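Local coordinates for uncharacterised protein (Vibrio cholerae, PDB 5KKO) that is of unknown function but assembles as a small alpha-helical protein whose N-terminal strand pairs with that of another subunit, at residues 7-12 against 40-45. Sequence-based numbering, arbitrary orientation.
Sequences FQIDEL and LNIKTP
Phe7 and Ile42 meet where the last turn of a helix settles against a strand, and two branches of one isoleucine divide the work. The methyl CG2 of Ile42 approaches the stem of the phenylalanine, lying 3.8 Å from Phe7 CB and slightly farther from the ring carbons CG and CD2. Beyond it the ring lies against the C-terminal end of the helix: Phe7 CD2 comes 3.5 Å from the carbonyl oxygen Ile42 O, and Phe7 CE2 lies 4.2 Å from Lys43 O, both oxygens being oblique to the ring. The other branch of Ile42 heads down the strand, its CD1 standing 4.1 Å from Ile9 CD1. Ile9 is extended for this, with CG1 anti to the backbone N (chi1 178°) and CD1 continuing the same line.

The fold is a strand followed by two helices, and the C-terminal end of helix 28-43 comes back beside the end of strand 2-10. Ile9 also touches Leu14 and Met17 of helix 11-20. Asp10 is the N-cap of that helix, its side chain capping a backbone N in the first turn, and its OD1 hydrogen-bonds Thr13 OG1. The strand pairs in an antiparallel ladder with a strand of a second subunit, so the helix end packs on a sheet that spans the interface; Phe7 there rests on Leu14 of that subunit.

Further out, the helix terminus is tied off by Thr44, whose OG1 and N both bond to Leu40 O from opposite faces of its plane, OG1 at 2.8 Å and 37° out of that plane. Lys43 O receives Asn2 ND2 of a third subunit, while the side chain of Lys43, its CB directed away from the strand, runs past the Phe7 ring to hydrogen-bond Asn15 OD1 of the second through NZ.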
# COMPACT_ATOMS: atom_id res chain seq x y z
N PHE C 7 -1.25 -9.54 3.26
CA PHE C 7 -1.86 -10.83 3.49
C PHE C 7 -0.91 -11.87 2.91
O PHE C 7 -0.21 -11.58 1.93
CB PHE C 7 -3.23 -10.88 2.82
CG PHE C 7 -4.22 -10.01 3.48
CD1 PHE C 7 -4.32 -8.72 3.13
CD2 PHE C 7 -5.04 -10.49 4.47
CE1 PHE C 7 -5.20 -7.85 3.75
CE2 PHE C 7 -5.95 -9.64 5.08
CZ PHE C 7 -6.01 -8.30 4.71
N GLN C 8 -0.86 -13.03 3.50
CA GLN C 8 -0.04 -14.09 2.98
C GLN C 8 -0.94 -15.14 2.32
O GLN C 8 -1.94 -15.44 2.82
CB GLN C 8 0.82 -14.74 4.05
CG GLN C 8 1.88 -13.82 4.64
CD GLN C 8 3.28 -14.40 4.72
OE1 GLN C 8 4.25 -13.78 4.29
NE2 GLN C 8 3.41 -15.60 5.31
N ILE C 9 -0.55 -15.64 1.17
CA ILE C 9 -1.30 -16.70 0.49
C ILE C 9 -0.37 -17.89 0.22
O ILE C 9 0.71 -17.71 -0.34
CB ILE C 9 -1.97 -16.20 -0.80
CG1 ILE C 9 -2.70 -17.34 -1.49
CG2 ILE C 9 -1.01 -15.59 -1.73
CD1 ILE C 9 -3.22 -16.93 -2.76
N ASP C 10 -0.79 -19.08 0.63
CA ASP C 10 0.03 -20.25 0.36
C ASP C 10 0.05 -20.55 -1.13
O ASP C 10 -0.87 -20.22 -1.89
CB ASP C 10 -0.50 -21.47 1.12
CG ASP C 10 -1.93 -21.76 0.74
OD1 ASP C 10 -2.83 -20.98 1.16
OD2 ASP C 10 -2.13 -22.70 -0.01
N GLU C 11 1.11 -21.23 -1.54
CA GLU C 11 1.29 -21.55 -2.96
C GLU C 11 0.18 -22.43 -3.48
O GLU C 11 -0.29 -22.23 -4.62
CB GLU C 11 2.68 -22.19 -3.15
CG GLU C 11 2.97 -22.52 -4.60
CD GLU C 11 4.42 -22.85 -4.80
OE1 GLU C 11 5.06 -22.21 -5.67
OE2 GLU C 11 4.93 -23.73 -4.06
N LEU C 12 -0.31 -23.38 -2.68
CA LEU C 12 -1.40 -24.22 -3.19
C LEU C 12 -2.64 -23.39 -3.53
O LEU C 12 -3.30 -23.63 -4.56
CB LEU C 12 -1.75 -25.33 -2.17
CG LEU C 12 -1.16 -26.72 -2.47
CD1 LEU C 12 -1.97 -27.43 -3.57
CD2 LEU C 12 0.32 -26.66 -2.84
N LEU C 40 -12.33 -13.58 -0.50
CA LEU C 40 -12.96 -13.22 0.76
C LEU C 40 -12.40 -14.06 1.93
O LEU C 40 -12.27 -13.57 3.05
CB LEU C 40 -14.48 -13.46 0.67
CG LEU C 40 -15.20 -12.48 -0.25
CD1 LEU C 40 -16.67 -12.93 -0.27
CD2 LEU C 40 -15.18 -11.08 0.35
N ASN C 41 -12.08 -15.32 1.66
CA ASN C 41 -11.47 -16.17 2.70
C ASN C 41 -10.15 -15.59 3.21
O ASN C 41 -9.87 -15.62 4.42
CB ASN C 41 -11.25 -17.55 2.09
CG ASN C 41 -11.13 -18.62 3.14
OD1 ASN C 41 -11.85 -18.60 4.16
ND2 ASN C 41 -10.15 -19.50 2.96
N ILE C 42 -9.34 -15.07 2.28
CA ILE C 42 -8.09 -14.43 2.68
C ILE C 42 -8.34 -13.14 3.47
O ILE C 42 -7.65 -12.86 4.47
CB ILE C 42 -7.24 -14.16 1.44
CG1 ILE C 42 -6.83 -15.49 0.74
CG2 ILE C 42 -6.00 -13.28 1.78
CD1 ILE C 42 -6.39 -15.30 -0.76
N LYS C 43 -9.32 -12.34 3.03
CA LYS C 43 -9.61 -11.01 3.61
C LYS C 43 -10.23 -11.12 5.00
O LYS C 43 -9.98 -10.26 5.88
CB LYS C 43 -10.55 -10.27 2.63
CG LYS C 43 -11.16 -8.96 3.11
CD LYS C 43 -10.32 -7.83 2.72
CE LYS C 43 -10.94 -6.49 3.21
NZ LYS C 43 -9.98 -5.41 2.99
N THR C 44 -11.07 -12.16 5.22
CA THR C 44 -12.00 -12.19 6.37
C THR C 44 -11.28 -12.75 7.57
O THR C 44 -10.63 -13.80 7.45
CB THR C 44 -13.21 -13.05 6.09
OG1 THR C 44 -13.94 -12.46 5.01
CG2 THR C 44 -14.15 -13.03 7.31
N PRO C 45 -11.37 -12.11 8.72
CA PRO C 45 -10.62 -12.63 9.85
C PRO C 45 -10.98 -14.09 10.06
O PRO C 45 -12.11 -14.42 10.08
CB PRO C 45 -11.05 -11.74 10.97
CG PRO C 45 -11.48 -10.48 10.36
CD PRO C 45 -11.87 -10.77 8.95